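Local atomic coordinates of alpha-glucosidase ([Eubacterium] rectale, PDB entry 6PNR), a protein that hydrolyses alpha-glycosidic bonds as a family 31 glycoside hydrolase and probably releases sulfoquinovose from glycosides derived from sulfolipids. Residues A[38-42]-A[43-47]; A[350-353]-A[354-357]. One frame throughout, in Å; residues are numbered along the deposited sequence.

Contact 1. Residues A[38-42]-A[43-47]; sequences VDMYR and GNFKI
Val-38 to Tyr-41 runs antiparallel to Asn-44 to Ile-47, the two strand directions 161° apart, and a type I' turn through Arg-42 and Gly-43 joins them into a tight hairpin. Asp-39 and Lys-46 exchange both of their backbone hydrogen bonds, Asp-39 N to Lys-46 O and Lys-46 N to Asp-39 O, each 2.7 Å long. At the turn, Tyr-41 N donates to Asn-44 O, and Tyr-41 O takes two hydrogen bonds from Asn-44 in return. The backbone N of Asn-44 reaches this oxygen at 3.1 Å from above the carbonyl plane. The amide ND2 of Asn-44 comes at 3.0 Å almost in line with the carbonyl of Tyr-41, and with that oxygen close to its own amide plane. The turn is therefore closed by a side chain as well as by the main chain.

On the face carrying Val-38, Met-40, Phe-45 and Ile-47, Phe-45 is the centrepiece. Its CG lies beside its own backbone N (chi1 -68°), which swings the ring across to the facing strand. Met-40 CG then sits over one face of the Phe-45 ring, 3.8 Å from the centroid, in a CH-pi contact. Met-40 SD follows obliquely along the same extended chain, a Met-aromatic contact. Val-38 CG1 meets the ring edge at Phe-45 CD2, 3.6 Å away, and also touches Ile-47 CG1. Trp-134 and His-412 also meet the Phe-45 ring, each edge-to-face. On the turn itself, Tyr-41 OH lies over the centre of the Arg-42 guanidinium, 3.3 Å above its plane.

One face of the hairpin is thus apolar, with Met-40 and Val-38 packed on the Phe-45 ring, while the two bonds to Tyr-41 O, with the one from Tyr-41 N to Asn-44 O, probably steady the turn from which Arg-42 extends.

Contact 2. Residues A[350-353]-A[354-357]; sequences VDFG and EFYC
A short beta hairpin beside the inhibitor-binding pocket, made of strands 349-351 and 356-359, is closed by a loop from Phe-352 to Phe-355. Val-350 and Cys-357 form the hydrogen-bonded pair, Val-350 N to Cys-357 O at 2.9 Å and Cys-357 N to Val-350 O at 3.0 Å. Closer to the bend, Phe-352 N points straight at Phe-355 O, 2.9 Å away.

Asp-351 organises the loop. Its CG stands opposite the backbone N (chi1 -178°), which lets OD1 lean over the bend and accept from Gly-353 N at 2.8 Å, above the carboxylate plane: an Asx turn. Glu-354 N adds a weak bond to the same OD1, and a water that donates to Asp-351 OD2 accepts from Glu-354 N. Asp-351 OD1 lies over one face of the Tyr-356 ring, offset toward its rim, with carboxylate and ring planes 27° apart and Tyr-356 CE2 3.6 Å from Asp-351 CB. An alanine at Asp-351 is likely to leave Gly-353 N without its acceptor and the loop freer to shift.

Phe-352 and Phe-355 pack together near the pocket. Phe-352 CB rests over one face of the Phe-355 ring, 4.0 Å from the centroid. Phe-355 reaches there with its CG wedged between backbone N and carbonyl carbon (chi1 62°). Cys-357 contributes CB, 3.6 Å from Phe-352 CE2, and its sulfur meets that ring obliquely. Trp-289, a residue of the ligand pocket, packs edge-to-face on both phenylalanines, and Phe-352 O accepts from Arg-286, another pocket residue. Glu-354 OE2 is hydrogen-bonded to Ser-282 OG.

Carboxylate and water hold the polar side of the bend, and the buried rings press on pocket residues, a second-shell arrangement consistent with positioning Arg-286 and Trp-289.

In the fold
Contact 1 comes first along the chain and contact 2 some 300 residues later, yet their centres are only about 14 Å apart, on the same side of the chain's centre. The first hairpin joins the end of strand 29-41 to the start of strand 44-56, in a six-stranded antiparallel sheet; the second belongs to a small three-stranded sheet with strand 322-324, within the family 31 TIM-barrel domain. They touch through Arg-42, whose CZ packs 3.6 Å from Gly-353 CA and whose NE makes a long, weak ion pair with Asp-351 OD2. The N-terminal sheet thus reaches a loop that lies next to the pocket: the Phe-355 side chain lies about 5 Å from the bound inhibitor, that of Arg-42 about 11 Å.

Contact 1. Residues A[38-42]-A[43-47]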
ATOM      1  N   VAL A  38       1.821 -12.169  -9.077  1.00 35.99           N
ATOM      2  CA  VAL A  38       3.131 -12.102  -8.436  1.00 39.26           C
ATOM      3  C   VAL A  38       4.012 -11.226  -9.315  1.00 45.40           C
ATOM      4  O   VAL A  38       4.403 -11.634 -10.415  1.00 48.41           O
ATOM      5  CB  VAL A  38       3.742 -13.498  -8.242  1.00 38.01           C
ATOM      6  CG1 VAL A  38       5.121 -13.417  -7.577  1.00 38.98           C
ATOM      7  CG2 VAL A  38       2.819 -14.372  -7.420  1.00 32.06           C
ATOM      8  N   ASP A  39       4.313 -10.017  -8.840  1.00 41.10           N
ATOM      9  CA  ASP A  39       5.139  -9.050  -9.566  1.00 46.78           C
ATOM     10  C   ASP A  39       6.545  -9.055  -8.963  1.00 43.24           C
ATOM     11  O   ASP A  39       6.747  -8.562  -7.850  1.00 43.92           O
ATOM     12  CB  ASP A  39       4.511  -7.659  -9.488  1.00 50.19           C
ATOM     13  CG  ASP A  39       5.295  -6.611 -10.263  1.00 57.78           C
ATOM     14  OD1 ASP A  39       6.168  -6.983 -11.079  1.00 62.89           O
ATOM     15  OD2 ASP A  39       5.034  -5.410 -10.047  1.00 59.00           O
ATOM     16  N   MET A  40       7.513  -9.594  -9.701  1.00 38.71           N
ATOM     17  CA  MET A  40       8.878  -9.760  -9.216  1.00 38.50           C
ATOM     18  C   MET A  40       9.823  -8.724  -9.818  1.00 39.06           C
ATOM     19  O   MET A  40       9.841  -8.532 -11.036  1.00 40.77           O
ATOM     20  CB  MET A  40       9.391 -11.148  -9.555  1.00 39.22           C
ATOM     21  CG  MET A  40      10.788 -11.362  -9.070  1.00 33.82           C
ATOM     22  SD  MET A  40      11.590 -12.726  -9.886  1.00 55.47           S
ATOM     23  CE  MET A  40      13.126 -12.713  -8.934  1.00 35.65           C
ATOM     24  N   TYR A  41      10.644  -8.092  -8.973  1.00 32.33           N
ATOM     25  CA  TYR A  41      11.668  -7.168  -9.480  1.00 29.15           C
ATOM     26  C   TYR A  41      12.898  -7.291  -8.587  1.00 28.82           C
ATOM     27  O   TYR A  41      12.888  -6.805  -7.454  1.00 28.49           O
ATOM     28  CB  TYR A  41      11.157  -5.735  -9.519  1.00 29.75           C
ATOM     29  CG  TYR A  41      12.172  -4.753 -10.062  1.00 29.25           C
ATOM     30  CD1 TYR A  41      12.374  -4.615 -11.431  1.00 32.04           C
ATOM     31  CD2 TYR A  41      12.923  -3.964  -9.206  1.00 30.43           C
ATOM     32  CE1 TYR A  41      13.305  -3.712 -11.928  1.00 37.09           C
ATOM     33  CE2 TYR A  41      13.849  -3.060  -9.691  1.00 30.53           C
ATOM     34  CZ  TYR A  41      14.042  -2.942 -11.047  1.00 35.70           C
ATOM     35  OH  TYR A  41      14.978  -2.046 -11.503  1.00 36.67           O
ATOM     36  N   ARG A  42      13.932  -7.949  -9.103  1.00 27.15           N
ATOM     37  CA  ARG A  42      15.223  -8.090  -8.433  1.00 28.22           C
ATOM     38  C   ARG A  42      15.080  -8.621  -7.007  1.00 29.88           C
ATOM     39  O   ARG A  42      15.647  -8.080  -6.053  1.00 30.13           O
ATOM     40  CB  ARG A  42      15.986  -6.764  -8.457  1.00 27.65           C
ATOM     41  CG  ARG A  42      16.378  -6.377  -9.887  1.00 27.46           C
ATOM     42  CD  ARG A  42      16.890  -4.966  -9.978  1.00 33.07           C
ATOM     43  NE  ARG A  42      17.260  -4.599 -11.349  1.00 32.84           N
ATOM     44  CZ  ARG A  42      17.959  -3.508 -11.638  1.00 40.30           C
ATOM     45  NH1 ARG A  42      18.357  -2.709 -10.653  1.00 36.44           N
ATOM     46  NH2 ARG A  42      18.274  -3.223 -12.893  1.00 39.32           N
ATOM     47  N   GLY A  43      14.340  -9.718  -6.871  1.00 30.26           N
ATOM     48  CA  GLY A  43      14.201 -10.384  -5.593  1.00 28.74           C
ATOM     49  C   GLY A  43      13.124  -9.818  -4.698  1.00 25.07           C
ATOM     50  O   GLY A  43      12.898 -10.363  -3.612  1.00 25.12           O
ATOM     51  N   ASN A  44      12.469  -8.738  -5.109  1.00 23.04           N
ATOM     52  CA  ASN A  44      11.305  -8.193  -4.415  1.00 30.66           C
ATOM     53  C   ASN A  44      10.045  -8.679  -5.120  1.00 28.89           C
ATOM     54  O   ASN A  44      10.006  -8.748  -6.351  1.00 29.76           O
ATOM     55  CB  ASN A  44      11.329  -6.656  -4.394  1.00 26.56           C
ATOM     56  CG  ASN A  44      12.622  -6.091  -3.822  1.00 26.61           C
ATOM     57  OD1 ASN A  44      12.781  -5.964  -2.605  1.00 27.30           O
ATOM     58  ND2 ASN A  44      13.548  -5.742  -4.702  1.00 24.37           N
ATOM     59  N   PHE A  45       9.017  -9.020  -4.343  1.00 27.48           N
ATOM     60  CA  PHE A  45       7.803  -9.647  -4.878  1.00 30.88           C
ATOM     61  C   PHE A  45       6.581  -8.886  -4.374  1.00 38.33           C
ATOM     62  O   PHE A  45       6.256  -8.944  -3.183  1.00 37.93           O
ATOM     63  CB  PHE A  45       7.693 -11.130  -4.479  1.00 26.80           C
ATOM     64  CG  PHE A  45       8.730 -12.033  -5.122  1.00 27.54           C
ATOM     65  CD1 PHE A  45      10.003 -12.157  -4.577  1.00 30.16           C
ATOM     66  CD2 PHE A  45       8.420 -12.771  -6.256  1.00 30.80           C
ATOM     67  CE1 PHE A  45      10.954 -12.970  -5.166  1.00 29.25           C
ATOM     68  CE2 PHE A  45       9.366 -13.602  -6.843  1.00 30.39           C
ATOM     69  CZ  PHE A  45      10.631 -13.697  -6.307  1.00 33.34           C
ATOM     70  N   LYS A  46       5.898  -8.191  -5.276  1.00 32.61           N
ATOM     71  CA  LYS A  46       4.587  -7.623  -4.988  1.00 41.30           C
ATOM     72  C   LYS A  46       3.545  -8.670  -5.360  1.00 35.36           C
ATOM     73  O   LYS A  46       3.375  -8.993  -6.541  1.00 33.33           O
ATOM     74  CB  LYS A  46       4.373  -6.324  -5.761  1.00 46.02           C
ATOM     75  CG  LYS A  46       3.012  -5.676  -5.544  1.00 50.03           C
ATOM     76  CD  LYS A  46       2.837  -4.429  -6.419  1.00 62.88           C
ATOM     77  CE  LYS A  46       1.365  -4.046  -6.545  1.00 69.73           C
ATOM     78  NZ  LYS A  46       0.652  -4.175  -5.231  1.00 60.59           N
ATOM     79  N   ILE A  47       2.875  -9.219  -4.354  1.00 31.40           N
ATOM     80  CA  ILE A  47       1.942 -10.323  -4.526  1.00 34.97           C
ATOM     81  C   ILE A  47       0.542  -9.851  -4.147  1.00 38.34           C
ATOM     82  O   ILE A  47       0.328  -9.335  -3.043  1.00 42.01           O
ATOM     83  CB  ILE A  47       2.361 -11.544  -3.685  1.00 35.66           C
ATOM     84  CG1 ILE A  47       3.656 -12.143  -4.253  1.00 33.28           C
ATOM     85  CG2 ILE A  47       1.244 -12.591  -3.657  1.00 29.47           C
ATOM     86  CD1 ILE A  47       4.195 -13.294  -3.449  1.00 36.19           C
TER

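Contact 2. Residues A[350-353]-A[354-357]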
ATOM      1  N   VAL A 350      17.958 -14.447 -14.713  1.00 30.42           N
ATOM      2  CA  VAL A 350      17.394 -13.534 -13.725  1.00 30.01           C
ATOM      3  C   VAL A 350      18.274 -12.293 -13.627  1.00 28.03           C
ATOM      4  O   VAL A 350      19.505 -12.393 -13.532  1.00 32.37           O
ATOM      5  CB  VAL A 350      17.261 -14.226 -12.360  1.00 32.14           C
ATOM      6  CG1 VAL A 350      16.706 -13.255 -11.307  1.00 32.54           C
ATOM      7  CG2 VAL A 350      16.368 -15.478 -12.483  1.00 33.01           C
ATOM      8  N   ASP A 351      17.635 -11.119 -13.626  1.00 32.07           N
ATOM      9  CA  ASP A 351      18.323  -9.840 -13.466  1.00 36.01           C
ATOM     10  C   ASP A 351      18.572  -9.578 -11.984  1.00 30.30           C
ATOM     11  O   ASP A 351      17.627  -9.408 -11.204  1.00 33.67           O
ATOM     12  CB  ASP A 351      17.486  -8.718 -14.084  1.00 35.22           C
ATOM     13  CG  ASP A 351      18.163  -7.352 -14.001  1.00 41.94           C
ATOM     14  OD1 ASP A 351      19.343  -7.272 -13.604  1.00 37.26           O
ATOM     15  OD2 ASP A 351      17.510  -6.342 -14.334  1.00 45.26           O
ATOM     16  N   PHE A 352      19.838  -9.552 -11.583  1.00 31.16           N
ATOM     17  CA  PHE A 352      20.194  -9.276 -10.198  1.00 29.82           C
ATOM     18  C   PHE A 352      20.593  -7.824  -9.977  1.00 32.57           C
ATOM     19  O   PHE A 352      21.019  -7.469  -8.871  1.00 33.76           O
ATOM     20  CB  PHE A 352      21.310 -10.222  -9.748  1.00 25.94           C
ATOM     21  CG  PHE A 352      20.820 -11.605  -9.449  1.00 29.61           C
ATOM     22  CD1 PHE A 352      20.404 -11.943  -8.177  1.00 28.52           C
ATOM     23  CD2 PHE A 352      20.707 -12.547 -10.457  1.00 27.32           C
ATOM     24  CE1 PHE A 352      19.919 -13.213  -7.906  1.00 32.53           C
ATOM     25  CE2 PHE A 352      20.222 -13.810 -10.199  1.00 29.67           C
ATOM     26  CZ  PHE A 352      19.823 -14.148  -8.922  1.00 31.54           C
ATOM     27  N   GLY A 353      20.453  -6.981 -10.998  1.00 30.15           N
ATOM     28  CA  GLY A 353      20.840  -5.584 -10.919  1.00 30.76           C
ATOM     29  C   GLY A 353      22.044  -5.284 -11.779  1.00 30.53           C
ATOM     30  O   GLY A 353      23.171  -5.214 -11.274  1.00 30.52           O
ATOM     31  N   GLU A 354      21.823  -5.126 -13.086  1.00 29.64           N
ATOM     32  CA  GLU A 354      22.851  -4.820 -14.081  1.00 30.49           C
ATOM     33  C   GLU A 354      23.737  -6.023 -14.389  1.00 34.38           C
ATOM     34  O   GLU A 354      24.817  -5.861 -14.978  1.00 30.35           O
ATOM     35  CB  GLU A 354      23.703  -3.604 -13.668  1.00 35.65           C
ATOM     36  CG  GLU A 354      22.853  -2.340 -13.488  1.00 40.38           C
ATOM     37  CD  GLU A 354      23.506  -1.212 -12.670  1.00 41.49           C
ATOM     38  OE1 GLU A 354      24.742  -1.180 -12.501  1.00 38.15           O
ATOM     39  OE2 GLU A 354      22.748  -0.331 -12.207  1.00 51.93           O
ATOM     40  N   PHE A 355      23.325  -7.228 -13.987  1.00 28.67           N
ATOM     41  CA  PHE A 355      23.934  -8.455 -14.483  1.00 32.73           C
ATOM     42  C   PHE A 355      22.905  -9.571 -14.368  1.00 32.66           C
ATOM     43  O   PHE A 355      21.972  -9.497 -13.567  1.00 33.79           O
ATOM     44  CB  PHE A 355      25.250  -8.803 -13.751  1.00 31.17           C
ATOM     45  CG  PHE A 355      25.117  -9.060 -12.255  1.00 32.49           C
ATOM     46  CD1 PHE A 355      25.097  -8.007 -11.349  1.00 31.75           C
ATOM     47  CD2 PHE A 355      25.091 -10.354 -11.760  1.00 30.69           C
ATOM     48  CE1 PHE A 355      25.017  -8.238  -9.983  1.00 30.83           C
ATOM     49  CE2 PHE A 355      25.006 -10.599 -10.390  1.00 29.36           C
ATOM     50  CZ  PHE A 355      24.979  -9.537  -9.500  1.00 26.91           C
ATOM     51  N   TYR A 356      23.075 -10.599 -15.197  1.00 34.07           N
ATOM     52  CA  TYR A 356      22.092 -11.663 -15.362  1.00 34.01           C
ATOM     53  C   TYR A 356      22.719 -13.012 -15.062  1.00 29.37           C
ATOM     54  O   TYR A 356      23.858 -13.276 -15.465  1.00 30.49           O
ATOM     55  CB  TYR A 356      21.530 -11.665 -16.788  1.00 37.33           C
ATOM     56  CG  TYR A 356      20.866 -10.360 -17.142  1.00 44.36           C
ATOM     57  CD1 TYR A 356      21.621  -9.268 -17.565  1.00 45.36           C
ATOM     58  CD2 TYR A 356      19.491 -10.212 -17.042  1.00 43.63           C
ATOM     59  CE1 TYR A 356      21.024  -8.065 -17.879  1.00 49.26           C
ATOM     60  CE2 TYR A 356      18.882  -9.006 -17.366  1.00 50.39           C
ATOM     61  CZ  TYR A 356      19.657  -7.938 -17.780  1.00 53.35           C
ATOM     62  OH  TYR A 356      19.062  -6.737 -18.096  1.00 63.72           O
ATOM     63  N   CYS A 357      21.961 -13.878 -14.390  1.00 29.73           N
ATOM     64  CA  CYS A 357      22.496 -15.145 -13.915  1.00 30.31           C
ATOM     65  C   CYS A 357      21.520 -16.277 -14.189  1.00 30.89           C
ATOM     66  O   CYS A 357      20.305 -16.092 -14.154  1.00 33.11           O
ATOM     67  CB  CYS A 357      22.803 -15.097 -12.406  1.00 30.14           C
ATOM     68  SG  CYS A 357      23.850 -13.698 -11.951  1.00 34.37           S
TER
HETATM   69  O   HOH W   1      19.745  -4.671 -15.258  1.00 46.13           O